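Side-chain contacts in transcriptional regulator, TetR family (Agrobacterium tumefaciens, PDB 2G7S), which probably acts as a dimeric DNA-binding transcriptional regulator of the TetR family, with an N-terminal DNA-binding region and a helical C-terminal domain: residues W134-A137 with V138-G142; D80-E83 with Q84-Y88; M169-A172 with R173-D177; G90-E93 with G94-A97; A110-I113 with P114-E118. One frame throughout, in Å; residues are numbered along the deposited sequence.

Interaction 1. Residues W134-A137 with V138-G142; sequences WLTA and VLERG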
loop_
_atom_site.group_PDB
_atom_site.type_symbol
_atom_site.label_atom_id
_atom_site.label_comp_id
_atom_site.label_asym_id
_atom_site.label_seq_id
_atom_site.Cartn_x
_atom_site.Cartn_y
_atom_site.Cartn_z
ATOM N N TRP A 134 17.571 -8.501 0.078
ATOM C CA TRP A 134 17.997 -8.767 1.464
ATOM C C TRP A 134 17.181 -9.869 2.088
ATOM O O TRP A 134 17.734 -10.808 2.699
ATOM C CB TRP A 134 17.910 -7.469 2.319
ATOM C CG TRP A 134 18.395 -7.701 3.732
ATOM C CD1 TRP A 134 19.724 -7.790 4.103
ATOM C CD2 TRP A 134 17.628 -7.883 4.940
ATOM N NE1 TRP A 134 19.815 -8.047 5.452
ATOM C CE2 TRP A 134 18.548 -8.098 5.991
ATOM C CE3 TRP A 134 16.278 -7.890 5.238
ATOM C CZ2 TRP A 134 18.145 -8.274 7.324
ATOM C CZ3 TRP A 134 15.885 -8.075 6.595
ATOM C CH2 TRP A 134 16.828 -8.295 7.588
ATOM N N LEU A 135 15.868 -9.762 2.006
ATOM C CA LEU A 135 15.008 -10.802 2.606
ATOM C C LEU A 135 15.310 -12.173 1.968
ATOM O O LEU A 135 15.271 -13.201 2.647
ATOM C CB LEU A 135 13.517 -10.426 2.364
ATOM C CG LEU A 135 13.055 -9.209 3.158
ATOM C CD1 LEU A 135 11.708 -8.785 2.589
ATOM C CD2 LEU A 135 12.915 -9.548 4.677
ATOM N N THR A 136 15.541 -12.186 0.666
ATOM C CA THR A 136 15.830 -13.452 -0.022
ATOM C C THR A 136 17.091 -14.066 0.574
ATOM O O THR A 136 17.135 -15.264 0.854
ATOM C CB THR A 136 16.016 -13.217 -1.569
ATOM O OG1 THR A 136 14.773 -12.774 -2.126
ATOM C CG2 THR A 136 16.479 -14.511 -2.307
ATOM N N ALA A 137 18.130 -13.242 0.749
ATOM C CA ALA A 137 19.386 -13.751 1.320
ATOM C C ALA A 137 19.197 -14.232 2.766
ATOM O O ALA A 137 19.796 -15.269 3.135
ATOM C CB ALA A 137 20.481 -12.724 1.189
ATOM N N VAL A 138 18.406 -13.538 3.586
ATOM C CA VAL A 138 18.172 -13.983 4.951
ATOM C C VAL A 138 17.450 -15.331 4.894
ATOM O O VAL A 138 17.834 -16.289 5.641
ATOM C CB VAL A 138 17.275 -12.991 5.701
ATOM C CG1 VAL A 138 16.874 -13.551 7.097
ATOM C CG2 VAL A 138 18.030 -11.645 5.815
ATOM N N LEU A 139 16.407 -15.459 4.046
ATOM C CA LEU A 139 15.698 -16.738 3.987
ATOM C C LEU A 139 16.647 -17.890 3.515
ATOM O O LEU A 139 16.570 -19.014 4.013
ATOM C CB LEU A 139 14.473 -16.592 3.056
ATOM C CG LEU A 139 13.390 -15.691 3.693
ATOM C CD1 LEU A 139 12.463 -15.290 2.596
ATOM C CD2 LEU A 139 12.603 -16.462 4.754
ATOM N N GLU A 140 17.485 -17.565 2.536
ATOM C CA GLU A 140 18.410 -18.598 2.017
ATOM C C GLU A 140 19.333 -19.047 3.145
ATOM O O GLU A 140 19.609 -20.263 3.263
ATOM C CB GLU A 140 19.247 -18.035 0.867
ATOM C CG GLU A 140 18.449 -17.917 -0.397
ATOM C CD GLU A 140 19.174 -17.080 -1.464
ATOM O OE1 GLU A 140 19.956 -16.156 -1.117
ATOM O OE2 GLU A 140 18.945 -17.379 -2.685
ATOM N N ARG A 141 19.892 -18.096 3.930
ATOM C CA ARG A 141 20.784 -18.482 5.059
ATOM C C ARG A 141 19.991 -19.310 6.040
ATOM O O ARG A 141 20.517 -20.246 6.678
ATOM C CB ARG A 141 21.334 -17.273 5.729
ATOM C CG ARG A 141 22.336 -16.537 4.791
ATOM C CD ARG A 141 23.165 -15.497 5.600
ATOM N NE ARG A 141 22.352 -14.533 6.316
ATOM C CZ ARG A 141 21.944 -13.356 5.759
ATOM N NH1 ARG A 141 22.260 -13.010 4.485
ATOM N NH2 ARG A 141 21.218 -12.509 6.493
ATOM N N GLY A 142 18.723 -18.971 6.265
ATOM C CA GLY A 142 17.948 -19.795 7.186
ATOM C C GLY A 142 17.795 -21.224 6.709
ATOM O O GLY A 142 17.865 -22.181 7.525
HETATM O O HOH W 1 22.079 -16.207 0.740
#

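Interaction 2. Residues D80-E83 with Q84-Y88; sequences DPLE and QLRAY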
loop_
_atom_site.group_PDB
_atom_site.type_symbol
_atom_site.label_atom_id
_atom_site.label_comp_id
_atom_site.label_asym_id
_atom_site.label_seq_id
_atom_site.Cartn_x
_atom_site.Cartn_y
_atom_site.Cartn_z
ATOM N N ASP A 80 21.166 -15.587 14.002
ATOM C CA ASP A 80 20.196 -16.498 13.459
ATOM C C ASP A 80 19.310 -15.782 12.418
ATOM O O ASP A 80 18.695 -14.765 12.720
ATOM C CB ASP A 80 19.392 -16.971 14.661
ATOM C CG ASP A 80 18.264 -17.929 14.352
ATOM O OD1 ASP A 80 17.752 -17.989 13.278
ATOM O OD2 ASP A 80 17.757 -18.588 15.344
ATOM N N PRO A 81 19.231 -16.293 11.191
ATOM C CA PRO A 81 18.387 -15.633 10.168
ATOM C C PRO A 81 16.948 -15.425 10.608
ATOM O O PRO A 81 16.331 -14.399 10.278
ATOM C CB PRO A 81 18.444 -16.628 8.976
ATOM C CG PRO A 81 19.807 -17.338 9.144
ATOM C CD PRO A 81 19.913 -17.496 10.647
ATOM N N LEU A 82 16.381 -16.390 11.332
ATOM C CA LEU A 82 14.982 -16.214 11.765
ATOM C C LEU A 82 14.906 -14.991 12.708
ATOM O O LEU A 82 13.963 -14.191 12.647
ATOM C CB LEU A 82 14.495 -17.471 12.515
ATOM C CG LEU A 82 13.125 -17.352 13.220
ATOM C CD1 LEU A 82 12.095 -17.247 12.139
ATOM C CD2 LEU A 82 12.937 -18.564 14.182
ATOM N N GLU A 83 15.908 -14.843 13.574
ATOM C CA GLU A 83 15.907 -13.712 14.499
ATOM C C GLU A 83 16.205 -12.420 13.765
ATOM O O GLU A 83 15.757 -11.352 14.234
ATOM C CB GLU A 83 16.915 -13.988 15.639
ATOM C CG GLU A 83 16.451 -15.209 16.461
ATOM C CD GLU A 83 15.096 -15.050 17.097
ATOM O OE1 GLU A 83 14.755 -13.922 17.526
ATOM O OE2 GLU A 83 14.343 -16.043 17.129
ATOM N N GLN A 84 16.876 -12.450 12.628
ATOM C CA GLN A 84 17.021 -11.210 11.822
ATOM C C GLN A 84 15.650 -10.785 11.276
ATOM O O GLN A 84 15.316 -9.581 11.346
ATOM C CB GLN A 84 17.981 -11.488 10.624
ATOM C CG GLN A 84 19.449 -11.712 11.150
ATOM C CD GLN A 84 20.367 -12.256 10.057
ATOM O OE1 GLN A 84 19.952 -12.552 8.924
ATOM N NE2 GLN A 84 21.633 -12.371 10.395
ATOM N N LEU A 85 14.853 -11.748 10.783
ATOM C CA LEU A 85 13.510 -11.370 10.303
ATOM C C LEU A 85 12.663 -10.873 11.494
ATOM O O LEU A 85 11.897 -9.888 11.323
ATOM C CB LEU A 85 12.805 -12.534 9.636
ATOM C CG LEU A 85 13.566 -13.099 8.448
ATOM C CD1 LEU A 85 12.846 -14.385 8.004
ATOM C CD2 LEU A 85 13.547 -12.063 7.315
ATOM N N ARG A 86 12.780 -11.523 12.642
ATOM C CA ARG A 86 11.944 -11.093 13.772
ATOM C C ARG A 86 12.360 -9.667 14.197
ATOM O O ARG A 86 11.500 -8.810 14.573
ATOM C CB ARG A 86 12.186 -12.020 14.986
ATOM C CG ARG A 86 11.102 -11.830 16.117
ATOM C CD ARG A 86 11.467 -12.595 17.437
ATOM N NE ARG A 86 11.872 -13.960 17.123
ATOM C CZ ARG A 86 11.020 -14.931 16.830
ATOM N NH1 ARG A 86 9.694 -14.688 16.898
ATOM N NH2 ARG A 86 11.460 -16.165 16.472
ATOM N N ALA A 87 13.667 -9.369 14.153
ATOM C CA ALA A 87 14.113 -8.029 14.554
ATOM C C ALA A 87 13.679 -6.975 13.539
ATOM O O ALA A 87 13.396 -5.827 13.909
ATOM C CB ALA A 87 15.662 -7.986 14.706
ATOM N N TYR A 88 13.613 -7.343 12.271
ATOM C CA TYR A 88 13.105 -6.406 11.232
ATOM C C TYR A 88 11.623 -6.077 11.498
ATOM O O TYR A 88 11.223 -4.885 11.421
ATOM C CB TYR A 88 13.362 -7.082 9.860
ATOM C CG TYR A 88 12.678 -6.391 8.720
ATOM C CD1 TYR A 88 13.134 -5.209 8.201
ATOM C CD2 TYR A 88 11.559 -6.939 8.151
ATOM C CE1 TYR A 88 12.438 -4.572 7.101
ATOM C CE2 TYR A 88 10.898 -6.329 7.101
ATOM C CZ TYR A 88 11.318 -5.177 6.588
ATOM O OH TYR A 88 10.662 -4.589 5.512
#

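Interaction 3. Residues M169-A172 with R173-D177; sequences MLSA and RAHGD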
loop_
_atom_site.group_PDB
_atom_site.type_symbol
_atom_site.label_atom_id
_atom_site.label_comp_id
_atom_site.label_asym_id
_atom_site.label_seq_id
_atom_site.Cartn_x
_atom_site.Cartn_y
_atom_site.Cartn_z
HETATM N N MSE A 169 1.500 -2.446 7.090
HETATM C CA MSE A 169 1.638 -1.024 7.348
HETATM C C MSE A 169 0.330 -0.323 6.932
HETATM O O MSE A 169 -0.115 0.682 7.596
HETATM C CB MSE A 169 2.814 -0.401 6.443
HETATM C CG MSE A 169 4.129 -0.686 6.887
HETATM SE SE MSE A 169 5.162 0.091 5.347
HETATM C CE MSE A 169 6.931 -0.845 6.260
ATOM N N LEU A 170 -0.216 -0.725 5.796
ATOM C CA LEU A 170 -1.395 -0.077 5.264
ATOM C C LEU A 170 -2.579 -0.337 6.188
ATOM O O LEU A 170 -3.343 0.579 6.543
ATOM C CB LEU A 170 -1.694 -0.642 3.856
ATOM C CG LEU A 170 -2.767 0.105 3.108
ATOM C CD1 LEU A 170 -2.273 1.505 2.718
ATOM C CD2 LEU A 170 -3.194 -0.668 1.872
ATOM N N SER A 171 -2.770 -1.606 6.622
ATOM C CA SER A 171 -3.892 -1.890 7.557
ATOM C C SER A 171 -3.717 -1.147 8.873
ATOM O O SER A 171 -4.717 -0.674 9.416
ATOM C CB SER A 171 -4.068 -3.397 7.815
ATOM O OG SER A 171 -4.683 -3.958 6.635
ATOM N N ALA A 172 -2.466 -1.015 9.362
ATOM C CA ALA A 172 -2.273 -0.281 10.653
ATOM C C ALA A 172 -2.704 1.194 10.459
ATOM O O ALA A 172 -3.348 1.773 11.356
ATOM C CB ALA A 172 -0.842 -0.391 11.079
ATOM N N ARG A 173 -2.348 1.761 9.313
ATOM C CA ARG A 173 -2.717 3.185 9.023
ATOM C C ARG A 173 -4.275 3.293 8.843
ATOM O O ARG A 173 -4.888 4.298 9.242
ATOM C CB ARG A 173 -1.929 3.664 7.774
ATOM C CG ARG A 173 -2.494 5.028 7.255
ATOM C CD ARG A 173 -1.432 5.680 6.369
ATOM N NE ARG A 173 -0.401 6.238 7.242
ATOM C CZ ARG A 173 0.619 7.043 6.834
ATOM N NH1 ARG A 173 0.755 7.306 5.511
ATOM N NH2 ARG A 173 1.476 7.571 7.699
ATOM N N ALA A 174 -4.897 2.276 8.216
ATOM C CA ALA A 174 -6.373 2.279 7.949
ATOM C C ALA A 174 -7.208 1.915 9.176
ATOM O O ALA A 174 -7.385 2.705 10.071
ATOM C CB ALA A 174 -6.690 1.310 6.818
ATOM N N HIS A 175 -7.815 0.736 9.192
ATOM C CA HIS A 175 -8.852 0.508 10.210
ATOM C C HIS A 175 -8.248 0.292 11.596
ATOM O O HIS A 175 -8.837 -0.385 12.493
ATOM C CB HIS A 175 -9.805 -0.576 9.760
ATOM C CG HIS A 175 -9.095 -1.848 9.465
ATOM N ND1 HIS A 175 -8.121 -1.943 8.486
ATOM C CD2 HIS A 175 -9.241 -3.084 9.986
ATOM C CE1 HIS A 175 -7.664 -3.181 8.463
ATOM N NE2 HIS A 175 -8.322 -3.887 9.367
ATOM N N GLY A 176 -7.129 0.995 11.808
ATOM C CA GLY A 176 -6.689 1.418 13.144
ATOM C C GLY A 176 -5.691 0.516 13.778
ATOM O O GLY A 176 -5.690 -0.704 13.489
ATOM N N ASP A 177 -4.717 1.023 14.577
ATOM C CA ASP A 177 -4.223 0.028 15.556
ATOM C C ASP A 177 -2.750 -0.514 15.651
ATOM O O ASP A 177 -2.323 -1.315 14.812
ATOM C CB ASP A 177 -5.081 -1.207 15.300
ATOM C CG ASP A 177 -5.029 -2.210 16.453
ATOM O OD1 ASP A 177 -5.787 -2.074 17.396
ATOM O OD2 ASP A 177 -4.273 -3.193 16.380
#

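Interaction 4. Residues G90-E93 with G94-A97; sequences GYWE and GCIA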
loop_
_atom_site.group_PDB
_atom_site.type_symbol
_atom_site.label_atom_id
_atom_site.label_comp_id
_atom_site.label_asym_id
_atom_site.label_seq_id
_atom_site.Cartn_x
_atom_site.Cartn_y
_atom_site.Cartn_z
ATOM N N GLY A 90 10.234 -6.148 14.366
ATOM C CA GLY A 90 10.249 -5.287 15.574
ATOM C C GLY A 90 10.627 -3.852 15.271
ATOM O O GLY A 90 10.075 -2.896 15.887
ATOM N N TYR A 91 11.531 -3.677 14.315
ATOM C CA TYR A 91 11.942 -2.325 13.917
ATOM C C TYR A 91 10.711 -1.582 13.398
ATOM O O TYR A 91 10.446 -0.450 13.807
ATOM C CB TYR A 91 12.989 -2.446 12.807
ATOM C CG TYR A 91 13.116 -1.178 11.991
ATOM C CD1 TYR A 91 13.729 -0.015 12.524
ATOM C CD2 TYR A 91 12.553 -1.110 10.727
ATOM C CE1 TYR A 91 13.805 1.147 11.726
ATOM C CE2 TYR A 91 12.634 0.037 9.968
ATOM C CZ TYR A 91 13.251 1.126 10.459
ATOM O OH TYR A 91 13.251 2.275 9.579
ATOM N N TRP A 92 9.915 -2.202 12.540
ATOM C CA TRP A 92 8.732 -1.487 11.994
ATOM C C TRP A 92 7.665 -1.260 13.092
ATOM O O TRP A 92 7.020 -0.220 13.117
ATOM C CB TRP A 92 8.139 -2.225 10.795
ATOM C CG TRP A 92 8.822 -1.786 9.589
ATOM C CD1 TRP A 92 9.606 -2.552 8.719
ATOM C CD2 TRP A 92 8.817 -0.450 9.049
ATOM N NE1 TRP A 92 10.092 -1.728 7.697
ATOM C CE2 TRP A 92 9.631 -0.443 7.888
ATOM C CE3 TRP A 92 8.181 0.734 9.439
ATOM C CZ2 TRP A 92 9.826 0.709 7.112
ATOM C CZ3 TRP A 92 8.407 1.891 8.684
ATOM C CH2 TRP A 92 9.264 1.851 7.547
ATOM N N GLU A 93 7.504 -2.230 13.996
ATOM C CA GLU A 93 6.586 -1.986 15.111
ATOM C C GLU A 93 7.000 -0.802 15.924
ATOM O O GLU A 93 6.131 0.035 16.348
ATOM C CB GLU A 93 6.518 -3.207 16.030
ATOM C CG GLU A 93 5.815 -4.333 15.347
ATOM C CD GLU A 93 5.812 -5.654 16.147
ATOM O OE1 GLU A 93 6.732 -5.850 16.978
ATOM O OE2 GLU A 93 4.878 -6.449 15.954
ATOM N N GLY A 94 8.294 -0.647 16.167
ATOM C CA GLY A 94 8.738 0.560 16.905
ATOM C C GLY A 94 8.486 1.851 16.126
ATOM O O GLY A 94 8.191 2.899 16.721
ATOM N N CYS A 95 8.697 1.819 14.825
ATOM C CA CYS A 95 8.421 3.031 14.002
ATOM C C CYS A 95 6.945 3.376 14.055
ATOM O O CYS A 95 6.557 4.583 14.095
ATOM C CB CYS A 95 8.748 2.722 12.521
ATOM S SG CYS A 95 10.581 2.656 12.232
ATOM N N ILE A 96 6.081 2.364 13.924
ATOM C CA ILE A 96 4.623 2.666 13.989
ATOM C C ILE A 96 4.224 3.181 15.406
ATOM O O ILE A 96 3.396 4.110 15.507
ATOM C CB ILE A 96 3.842 1.420 13.582
ATOM C CG1 ILE A 96 4.101 1.131 12.109
ATOM C CG2 ILE A 96 2.332 1.547 13.925
ATOM C CD1 ILE A 96 3.666 -0.298 11.632
ATOM N N ALA A 97 4.862 2.640 16.447
ATOM C CA ALA A 97 4.623 3.172 17.821
ATOM C C ALA A 97 5.032 4.601 17.963
ATOM O O ALA A 97 4.284 5.387 18.591
ATOM C CB ALA A 97 5.447 2.330 18.848
#

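Interaction 5. Residues A110-I113 with P114-E118; sequences ASEI and PVLPE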
loop_
_atom_site.group_PDB
_atom_site.type_symbol
_atom_site.label_atom_id
_atom_site.label_comp_id
_atom_site.label_asym_id
_atom_site.label_seq_id
_atom_site.Cartn_x
_atom_site.Cartn_y
_atom_site.Cartn_z
ATOM N N ALA A 110 5.300 4.043 -3.858
ATOM C CA ALA A 110 4.984 3.046 -4.878
ATOM C C ALA A 110 3.520 3.066 -5.260
ATOM O O ALA A 110 3.186 2.739 -6.394
ATOM C CB ALA A 110 5.376 1.647 -4.356
ATOM N N SER A 111 2.623 3.438 -4.339
ATOM C CA SER A 111 1.209 3.413 -4.686
ATOM C C SER A 111 0.854 4.513 -5.654
ATOM O O SER A 111 -0.268 4.529 -6.167
ATOM C CB SER A 111 0.354 3.616 -3.451
ATOM O OG SER A 111 0.516 4.943 -2.943
ATOM N N GLU A 112 1.777 5.448 -5.843
ATOM C CA GLU A 112 1.492 6.615 -6.733
ATOM C C GLU A 112 2.349 6.588 -8.005
ATOM O O GLU A 112 2.420 7.604 -8.732
ATOM C CB GLU A 112 1.863 7.914 -6.020
ATOM C CG GLU A 112 1.458 8.077 -4.716
ATOM C CD GLU A 112 2.000 9.352 -4.043
ATOM O OE1 GLU A 112 3.198 9.691 -3.909
ATOM O OE2 GLU A 112 1.156 9.864 -3.395
ATOM N N ILE A 113 3.076 5.480 -8.240
ATOM C CA ILE A 113 4.004 5.441 -9.389
ATOM C C ILE A 113 3.516 6.070 -10.691
ATOM O O ILE A 113 4.270 6.798 -11.340
ATOM C CB ILE A 113 4.585 4.014 -9.570
ATOM C CG1 ILE A 113 5.748 3.863 -8.534
ATOM C CG2 ILE A 113 5.055 3.772 -10.994
ATOM C CD1 ILE A 113 6.279 2.444 -8.400
ATOM N N PRO A 114 2.282 5.788 -11.102
ATOM C CA PRO A 114 1.868 6.310 -12.446
ATOM C C PRO A 114 1.943 7.846 -12.565
ATOM O O PRO A 114 2.018 8.345 -13.692
ATOM C CB PRO A 114 0.381 5.885 -12.549
ATOM C CG PRO A 114 0.367 4.526 -11.795
ATOM C CD PRO A 114 1.264 4.843 -10.536
ATOM N N VAL A 115 1.923 8.577 -11.452
ATOM C CA VAL A 115 1.973 10.053 -11.531
ATOM C C VAL A 115 3.315 10.587 -11.082
ATOM O O VAL A 115 3.504 11.818 -11.077
ATOM C CB VAL A 115 0.847 10.733 -10.745
ATOM C CG1 VAL A 115 -0.548 10.186 -11.240
ATOM C CG2 VAL A 115 0.996 10.598 -9.215
ATOM N N LEU A 116 4.244 9.723 -10.682
ATOM C CA LEU A 116 5.510 10.269 -10.167
ATOM C C LEU A 116 6.499 10.580 -11.308
ATOM O O LEU A 116 6.497 9.930 -12.374
ATOM C CB LEU A 116 6.218 9.229 -9.269
ATOM C CG LEU A 116 5.481 8.911 -7.979
ATOM C CD1 LEU A 116 6.254 7.871 -7.172
ATOM C CD2 LEU A 116 5.251 10.162 -7.118
ATOM N N PRO A 117 7.403 11.527 -11.059
ATOM C CA PRO A 117 8.494 11.661 -12.002
ATOM C C PRO A 117 9.257 10.358 -12.236
ATOM O O PRO A 117 9.504 9.612 -11.261
ATOM C CB PRO A 117 9.417 12.717 -11.334
ATOM C CG PRO A 117 8.543 13.464 -10.309
ATOM C CD PRO A 117 7.514 12.371 -9.848
ATOM N N GLU A 118 9.673 10.113 -13.467
ATOM C CA GLU A 118 10.384 8.866 -13.749
ATOM C C GLU A 118 11.636 8.731 -12.865
ATOM O O GLU A 118 12.000 7.595 -12.474
ATOM C CB GLU A 118 10.849 8.809 -15.175
ATOM C CG GLU A 118 9.686 8.800 -16.157
ATOM C CD GLU A 118 10.136 8.767 -17.624
ATOM O OE1 GLU A 118 11.310 9.030 -17.954
ATOM O OE2 GLU A 118 9.222 8.538 -18.463
HETATM O O HOH W 2 5.667 7.310 -13.504
#

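Interaction 1. Residues W134-A137 with V138-G142
Val138 sets one methyl over the face of the Trp134 indole, four residues back along the same helix, and this CH-pi contact is the main apolar meeting here. Its CG2 stands 3.7 Å from the centroid of the six-membered ring of Trp134, and at 15° off the ring normal it sits over the middle of the benzo half. With CG of Trp134 anti to the backbone N (chi1 -178°), the indole swings out from the helix, and Val138 CG2 reaches back to its face.

The backbone bonds are regular and alpha-helical: Val138 N to Trp134 O, Leu139 N to Leu135 O, Glu140 N to Thr136 O and Arg141 N to Ala137 O are all 2.9 Å.

Among the polar side chains, Arg141 bends at chi3 and folds back, laying one guanidinium face over Ala137 O, with NH1 3.8 Å from Ala137 CB. Its NH2 is hydrogen-bonded to Gln84 OE1, which helps set its orientation, and NH1 has a long, weak ion pair with Glu75. Glu140 runs extended past Thr136, its CD 3.8 Å from Thr136 CG2. A water donates to Glu140 OE1 at 2.8 Å and, weakly, to Ala137 O, loosely linking the carboxylate to a carbonyl three residues earlier.

Around this turn of helix 118-144, Trp134 NE1 bonds to Glu75 of helix 52-77. Val138 leans on Leu85 of helix 81-98, and Leu135 and Thr136 pack on Phe161 and Ala158 of helix 154-173, so three helices surround this part of the C-terminal domain.

Interaction 2. Residues D80-E83 with Q84-Y88
Glu83 and Arg86 join in a side-on salt bridge across the first turn of helix 81-98, whose N-cap is Asp80. The two side chains lie next to each other and point the same way. Arg86 uses two nitrogens, one for each oxygen: NE reaches Glu83 OE1 at 2.9 Å, and NH2 reaches Glu83 OE2 at 3.0 Å. Both oxygens are met on their syn sides and lie close to the guanidinium plane, while the carboxylate plane is turned 23° from it. Two parallel bonds of this kind fix the guanidinium against rotation. A bend at chi2 of Glu83 (-60°) brings its carboxylate back alongside the arginine. Arg86 has a second acidic partner, since NH1 forms a salt bridge with Glu190 of helix 180-192. Its NH2 also lies 3.6 Å from Leu82 CD2, where the leucine crosses the end of the arginine.

Gln84 occupies a different side of the helix. Its extended chain passes back beside the start of the helix, with CG 3.5 Å from Asp80 O and OE1 3.7 Å from Pro81 CA. At the amide end NE2 donates to the carbonyl of Ile78, just before the helix, and with OE1 taken up by Arg141 this buried polar group is satisfied from outside.

The backbone takes up the usual helical pattern as soon as Gln84 N bonds to Asp80 O. The cap itself closes through the Asp80 side chain: OD1 accepts Leu82 N at 2.9 Å, on its anti side and 34° out of the carboxylate plane.

Interaction 3. Residues M169-A172 with R173-D177
Ser171 meets the His175 imidazole at its edge, just where helix 154-173 runs out. This is a van der Waals contact: Ser171 OG lies near the ring plane, 3.6 Å from His175 CE1, and Ser171 CB is 3.7 Å from the same carbon. The ring turns back over the helix end because CG of His175 lies between its backbone N and carbonyl carbon (chi1 57°). Two conformers of His175 were modelled, so the contact holds for this one and is tentative.

Two backbone hydrogen bonds close the last helical turn. Arg173 N donates at 3.0 Å to O of Met169, which is modelled as selenomethionine, and Ala174 N donates to Leu170 O at 2.8 Å, the donor sitting nearly in line with the C=O of Leu170. Ala174 then leaves helical angles, and Gly176 follows with a positive phi as the chain doubles back past Ala172.

The remaining packing is light. Ala174 CB rests 3.4 Å from Leu170 O, and Ala172 CB lies 4.1 Å from Asp177 O, where the returning loop passes the helix.

The polar ends find their partners beyond the two segments. Arg173 NH1 bonds to Ile22 O of its own chain and to Ser111 O of the second subunit, while His175 NE2 bonds to Glu159 of the second subunit. Asp177 OD2 receives Ala179 N, a capping bond at the start of the next helix.

This is a helix C-terminus turning into a short loop and on to helix 180-192, placed at the subunit interface, consistent with the dimer-forming role of the C-terminal domain in TetR-family regulators.

Interaction 4. Residues G90-E93 with G94-A97
Cys95 lays its sulfur on the face of the Tyr91 ring, one helical turn earlier, and the close packing of the contact gathers round this thiol, although Tyr91 itself is exposed. SG stands 3.9 Å from the centroid of the Tyr91 ring and 26° off its normal, shifted toward the hydroxyl end; the nearest ring atom is CZ of Tyr91, 3.6 Å from SG. The phenol can meet it because its CG is placed anti to the backbone nitrogen (chi1 159°), swinging the ring out to where the sulfur can lie on it. Trp92, the buried ring, approaches at an angle to Tyr91, its CE3 3.7 Å from Cys95 CB. The sulfur's own approach to Trp92 is secondary and oblique, with SG 4.7 Å from the centroid of the six-membered ring. The two rings meet as well: Tyr91 CE2 lies over the Trp92 face, near the rim. Trp92 also makes an edge-to-face contact with Tyr88.

The loose side belongs to Gly94 and Ala97. Gly94, with no side chain, offers just its backbone, its N bonded to Gly90 O at 2.9 Å. Ala97 is exposed and adds little beyond its own bond, N to Glu93 O at 2.9 Å. A further flank is covered by helix 180-192: the extended Glu93 forms a salt bridge with Arg186, and together with Ile96 it packs against Phe181.

In motif terms this is a cysteine sulfur-aromatic contact at i to i+4 spacing, flanked by a tryptophan, in the C-terminal half of helix 81-98, in the C-terminal domain.

Interaction 5. Residues A110-I113 with P114-E118
Leu116 brings a methyl to the Glu112 carboxylate, the flat group that takes part across this contact: CD2 lies 3.8 Å from OE1. The same OE1 accepts the backbone N of Tyr26, a bond that helps orient the buried carboxylate. No aromatic ring is involved. The Pro114 ring instead stands at about a right angle to the Ile113 side chain, with its CD 3.6 Å from Ile113 CB.

The motif is a type I beta turn, Ala110 to Ile113, running straight on into a short 3-10 segment. The beta turn's own bond, Ile113 N to Ala110 O, is weak; the two i to i+3 bonds that follow are the firm ones, Val115 N to Glu112 O at 2.9 Å and Leu116 N to Ile113 O at 3.0 Å. Leu116 N comes down on Ile113 O from well above the carbonyl plane, 63° out of it.

Side-chain packing is sparse. Val115 CG2 makes a van der Waals contact with Glu112 O at 3.4 Å, and the apolar pair is Ile113 CG1 with Leu116 CD1, 4.3 Å apart. Beyond the segments, Leu116 leans on Val121 of helix 118-144, while Pro114 packs on Arg173 and Val115 on Arg23, both of the second subunit.

The turn is finished by a water that donates to two carbonyl oxygens at once, at 2.6 Å from Ile113 O and 3.0 Å from Leu116 O.

Along the chain the order is interaction 2, 4, 5, 1, 3, all of them in the helical C-terminal part of the protein. Interactions 2 and 4 are successive parts of helix 81-98, their centres about 14 Å apart. Interaction 1, on helix 118-144, lies against interaction 2 with centres about 10 Å apart, through packing and a probable Arg141-Gln84 hydrogen bond. Interaction 3, at the end of helix 154-173, touches interaction 4 where the selenomethionine Met169 packs on Trp92. Interaction 5, in the loop before helix 118-144, has its centre about 31 Å from that of interaction 2, across the chain's centre. Interactions 3 and 5 both meet the second subunit, so they contribute to the dimer contact.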